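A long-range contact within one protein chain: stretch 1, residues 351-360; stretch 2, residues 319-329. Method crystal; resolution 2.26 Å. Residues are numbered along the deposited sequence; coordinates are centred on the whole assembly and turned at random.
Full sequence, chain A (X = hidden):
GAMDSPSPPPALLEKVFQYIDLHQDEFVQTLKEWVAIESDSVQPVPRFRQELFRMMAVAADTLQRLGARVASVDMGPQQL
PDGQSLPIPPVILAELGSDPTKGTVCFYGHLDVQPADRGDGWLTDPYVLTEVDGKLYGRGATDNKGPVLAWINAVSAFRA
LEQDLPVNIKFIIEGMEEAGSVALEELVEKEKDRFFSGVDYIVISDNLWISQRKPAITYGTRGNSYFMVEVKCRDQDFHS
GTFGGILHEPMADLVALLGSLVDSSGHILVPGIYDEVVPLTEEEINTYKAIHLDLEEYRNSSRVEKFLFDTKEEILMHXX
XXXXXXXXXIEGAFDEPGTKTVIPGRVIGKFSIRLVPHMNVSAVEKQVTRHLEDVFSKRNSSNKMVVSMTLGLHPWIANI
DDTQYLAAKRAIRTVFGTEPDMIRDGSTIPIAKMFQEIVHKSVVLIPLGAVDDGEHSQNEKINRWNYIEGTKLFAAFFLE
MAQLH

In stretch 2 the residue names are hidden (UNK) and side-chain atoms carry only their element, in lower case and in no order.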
# COMPACT_ATOMS: atom_id res chain seq x y z
N PHE A 351 -4.76 -14.04 -9.69
CA PHE A 351 -3.35 -13.78 -9.87
C PHE A 351 -3.17 -12.38 -10.45
O PHE A 351 -4.10 -11.79 -10.97
CB PHE A 351 -2.68 -14.85 -10.77
CG PHE A 351 -3.07 -14.75 -12.25
CD1 PHE A 351 -2.30 -13.99 -13.13
CD2 PHE A 351 -4.18 -15.41 -12.74
CE1 PHE A 351 -2.61 -13.91 -14.48
CE2 PHE A 351 -4.52 -15.33 -14.10
CZ PHE A 351 -3.73 -14.59 -14.97
N SER A 352 -1.96 -11.84 -10.33
CA SER A 352 -1.70 -10.51 -10.84
C SER A 352 -0.29 -10.43 -11.39
O SER A 352 0.58 -11.20 -11.02
CB SER A 352 -1.95 -9.43 -9.76
OG SER A 352 -1.17 -9.65 -8.60
N ILE A 353 -0.10 -9.47 -12.28
CA ILE A 353 1.18 -9.18 -12.86
C ILE A 353 1.52 -7.72 -12.54
O ILE A 353 0.80 -6.79 -12.92
CB ILE A 353 1.16 -9.43 -14.40
CG1 ILE A 353 0.74 -10.88 -14.71
CG2 ILE A 353 2.52 -9.12 -15.02
CD1 ILE A 353 0.50 -11.18 -16.20
N ARG A 354 2.64 -7.53 -11.85
CA ARG A 354 3.17 -6.22 -11.61
C ARG A 354 3.78 -5.68 -12.87
O ARG A 354 4.50 -6.38 -13.58
CB ARG A 354 4.17 -6.28 -10.46
CG ARG A 354 3.55 -6.79 -9.16
CD ARG A 354 2.73 -5.70 -8.44
NE ARG A 354 2.07 -6.22 -7.23
CZ ARG A 354 1.25 -5.51 -6.44
NH1 ARG A 354 0.71 -6.09 -5.37
NH2 ARG A 354 0.98 -4.24 -6.71
N LEU A 355 3.47 -4.42 -13.18
CA LEU A 355 3.87 -3.86 -14.45
C LEU A 355 4.97 -2.84 -14.28
O LEU A 355 5.04 -2.15 -13.26
CB LEU A 355 2.67 -3.25 -15.16
CG LEU A 355 1.39 -4.09 -15.23
CD1 LEU A 355 0.31 -3.31 -16.01
CD2 LEU A 355 1.63 -5.40 -15.91
N VAL A 356 5.85 -2.76 -15.28
CA VAL A 356 6.98 -1.86 -15.28
C VAL A 356 7.05 -1.14 -16.64
O VAL A 356 6.43 -1.59 -17.61
CB VAL A 356 8.32 -2.62 -14.99
CG1 VAL A 356 8.26 -3.33 -13.65
CG2 VAL A 356 8.64 -3.62 -16.12
N PRO A 357 7.75 0.00 -16.71
CA PRO A 357 8.03 0.63 -18.00
C PRO A 357 8.68 -0.35 -19.00
O PRO A 357 9.59 -1.08 -18.60
CB PRO A 357 9.00 1.75 -17.65
CG PRO A 357 8.77 2.04 -16.22
CD PRO A 357 8.26 0.80 -15.57
N HIS A 358 8.23 -0.38 -20.26
CA HIS A 358 7.12 0.43 -20.77
C HIS A 358 5.86 -0.38 -21.10
O HIS A 358 5.29 -0.20 -22.17
CB HIS A 358 7.57 1.19 -22.03
CG HIS A 358 8.24 2.49 -21.73
ND1 HIS A 358 9.27 2.99 -22.50
CD2 HIS A 358 8.04 3.38 -20.73
CE1 HIS A 358 9.67 4.14 -21.98
NE2 HIS A 358 8.94 4.40 -20.91
N MET A 359 5.42 -1.24 -20.19
CA MET A 359 4.29 -2.14 -20.46
C MET A 359 2.91 -1.45 -20.59
O MET A 359 2.53 -0.63 -19.75
CB MET A 359 4.23 -3.27 -19.42
CG MET A 359 5.53 -4.10 -19.30
SD MET A 359 5.57 -5.24 -17.89
CE MET A 359 4.55 -6.59 -18.53
N ASN A 360 2.16 -1.82 -21.61
CA ASN A 360 0.77 -1.38 -21.78
C ASN A 360 -0.27 -2.31 -21.10
O ASN A 360 -0.35 -3.51 -21.41
CB ASN A 360 0.46 -1.24 -23.28
CG ASN A 360 -0.90 -0.62 -23.53
OD1 ASN A 360 -1.87 -1.33 -23.80
ND2 ASN A 360 -0.98 0.71 -23.41
N UNK A 319 12.33 -6.79 -8.25
CA UNK A 319 11.35 -6.06 -7.45
C UNK A 319 10.88 -4.75 -8.09
O UNK A 319 9.69 -4.38 -7.97
c UNK A 319 10.88 -7.64 -4.89
c UNK A 319 12.60 -6.19 -3.70
c UNK A 319 12.19 -6.81 -5.04
c UNK A 319 11.99 -5.72 -6.09
N UNK A 320 11.78 -4.05 -8.76
CA UNK A 320 11.50 -2.68 -9.16
C UNK A 320 11.25 -2.44 -10.64
O UNK A 320 10.48 -1.55 -11.00
c UNK A 320 16.02 0.10 -6.09
c UNK A 320 14.67 -0.73 -4.22
c UNK A 320 15.11 -0.38 -7.02
c UNK A 320 15.79 -0.08 -4.70
c UNK A 320 13.96 -1.06 -6.56
n UNK A 320 12.57 -1.89 -4.99
c UNK A 320 12.02 -2.15 -6.21
c UNK A 320 13.76 -1.22 -5.17
c UNK A 320 12.85 -1.67 -7.21
c UNK A 320 12.63 -1.74 -8.70
N UNK A 321 11.92 -3.20 -11.49
CA UNK A 321 11.98 -2.86 -12.91
C UNK A 321 11.78 -4.05 -13.88
O UNK A 321 11.82 -3.89 -15.10
c UNK A 321 14.97 -3.59 -14.34
n UNK A 321 15.30 -2.14 -17.72
n UNK A 321 14.49 -4.18 -17.10
n UNK A 321 15.24 -2.71 -15.48
c UNK A 321 14.60 -2.82 -13.06
c UNK A 321 13.27 -2.06 -13.23
c UNK A 321 15.01 -3.01 -16.76
N UNK A 322 11.53 -5.22 -13.31
CA UNK A 322 11.05 -6.36 -14.08
C UNK A 322 9.61 -6.71 -13.65
O UNK A 322 9.25 -6.52 -12.49
o UNK A 322 17.09 -7.27 -16.36
c UNK A 322 14.68 -7.40 -16.58
c UNK A 322 11.96 -7.57 -13.91
c UNK A 322 15.73 -7.35 -14.43
c UNK A 322 13.44 -7.47 -15.98
c UNK A 322 14.48 -7.41 -13.84
c UNK A 322 13.32 -7.47 -14.59
c UNK A 322 15.83 -7.33 -15.79
N UNK A 323 8.78 -7.19 -14.59
CA UNK A 323 7.43 -7.61 -14.20
C UNK A 323 7.49 -8.88 -13.35
O UNK A 323 8.48 -9.60 -13.36
c UNK A 323 9.02 -7.41 -16.03
c UNK A 323 6.75 -7.87 -15.55
c UNK A 323 7.84 -8.23 -16.45
N UNK A 324 6.44 -9.15 -12.58
CA UNK A 324 6.41 -10.33 -11.76
C UNK A 324 4.99 -10.87 -11.75
O UNK A 324 4.03 -10.10 -11.92
c UNK A 324 6.89 -10.00 -10.33
o UNK A 324 5.92 -9.26 -9.62
N UNK A 325 4.85 -12.18 -11.58
CA UNK A 325 3.53 -12.81 -11.54
C UNK A 325 3.35 -13.60 -10.25
O UNK A 325 4.20 -14.42 -9.90
c UNK A 325 1.60 -15.50 -12.11
c UNK A 325 3.31 -13.68 -12.79
c UNK A 325 1.90 -14.26 -13.00
c UNK A 325 1.71 -14.60 -14.44
N UNK A 326 2.25 -13.32 -9.53
CA UNK A 326 1.92 -14.02 -8.29
C UNK A 326 0.52 -14.62 -8.33
O UNK A 326 -0.44 -13.94 -8.67
o UNK A 326 3.34 -12.62 -6.94
c UNK A 326 2.02 -13.07 -7.09
N UNK A 327 0.41 -15.89 -7.95
CA UNK A 327 -0.88 -16.53 -7.83
C UNK A 327 -1.29 -16.40 -6.37
O UNK A 327 -0.55 -16.79 -5.47
c UNK A 327 -2.22 -18.70 -8.05
c UNK A 327 -0.86 -18.03 -8.29
c UNK A 327 0.35 -19.41 -10.06
c UNK A 327 -0.46 -18.14 -9.77
N UNK A 328 -2.46 -15.81 -6.17
CA UNK A 328 -2.95 -15.44 -4.85
C UNK A 328 -3.81 -16.52 -4.22
O UNK A 328 -3.73 -16.75 -3.03
c UNK A 328 -1.30 -11.62 -5.97
n UNK A 328 -2.23 -11.36 -6.86
c UNK A 328 -3.29 -12.21 -6.67
n UNK A 328 -1.72 -12.61 -5.20
c UNK A 328 -2.98 -12.99 -5.60
c UNK A 328 -3.75 -14.11 -4.94
N UNK A 329 -4.66 -17.18 -5.00
CA UNK A 329 -5.58 -18.13 -4.45
C UNK A 329 -6.66 -18.57 -5.40
O UNK A 329 -6.67 -18.18 -6.57
O HOH W 1 11.35 -1.31 -16.48

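Position 319 carries four carbons forked at the second, and its CA-to-CB bond points away from stretch 1, which it does not touch: Leu319. At position 320 one carbon leads into fused five- and six-membered rings holding eight carbons and one nitrogen, with no side-chain contact to stretch 1; this fits tryptophan alone. The CA-to-CB bond of Trp320 also points away, and the residue meets stretch 1 through its backbone, its O lying 3.9 Å from Val356 CG1.

Position 321 has three carbons, a nitrogen, then a carbon bearing two more nitrogens, none of them in contact with stretch 1: Arg321. It is the first residue to leave helical geometry, and its guanidinium is hydrogen-bonded elsewhere in the structure. Here its backbone does the work. Arg321 O lies 3.4 Å from Val356 CG2 and accepts from a water, whose oxygen is 3.0 Å from Arg321 O and 2.8 Å from Pro357 O; the water donates to both carbonyls and so ties the two loops together.

Position 322, one carbon and a six-carbon ring bearing an oxygen, makes no side-chain contact with stretch 1 and is Tyr322. Its CA-to-CB bond points away from stretch 1, and its backbone O lies 3.5 Å from Val356 CG1.

At position 323 three carbons close a ring onto the backbone N, and the ring lies against Val356, Met359 and Ile353: Pro323. Its CD is 3.8 Å from Val356 CG2, while its CB is 3.7 Å from Met359 SD and 4.4 Å from Ile353 CG2. Met359 is held near by a turn in which Met359 N donates to Val356 O at 2.8 Å.

Position 324 has one carbon and one oxygen, with the oxygen 3.5 Å from Arg354 CG: Ser324. Its backbone O accepts from Arg354 N at 2.9 Å.

Position 325 has four carbons forked at the second, packed against Phe351 and Ile353. It is Leu325, with CG 4.2 Å from Phe351 CD1 and CD1 3.9 Å from Ile353 CG1.

Position 326, again one carbon and one oxygen, keeps its side chain 4.6 Å or more from stretch 1 and is Ser326. Its backbone pairs twice with Ser352: Ser326 N to Ser352 O and Ser352 N to Ser326 O, both 3.1 Å.

Position 327 has four carbons forked at the first, one arm two carbons long, with one carbon near Phe351 CB: Ile327. Its CG1 sits 4.1 Å from Phe351 CB.

Position 328 shows one carbon and a ring of three carbons and two nitrogens, one nitrogen meeting the Ser352 hydroxyl. This is His328, whose NE2 hydrogen-bonds Ser352 OG at 2.7 Å, the hydroxyl lying at the ring edge. Position 329 has no side-chain atoms to touch stretch 1, hence Gly329.

The contact rests on antiparallel strands, with the paired hydrogen bonds of Ser352 and Ser326 fixing the register. Alternation then sorts the chemistry: Phe351, Ile353, Leu325 and Ile327 share an apolar face, while Ser352, Arg354, Ser324 and Ser326 direct their CB atoms to the other. Beyond the strands, Pro323 continues the packing with Val356 and Met359, and a water bridges the loops. The rule to take is a backbone ladder for alignment, with side chains packing along it and past it.

Stretch 2 319-329: LWRYPSLSIHG
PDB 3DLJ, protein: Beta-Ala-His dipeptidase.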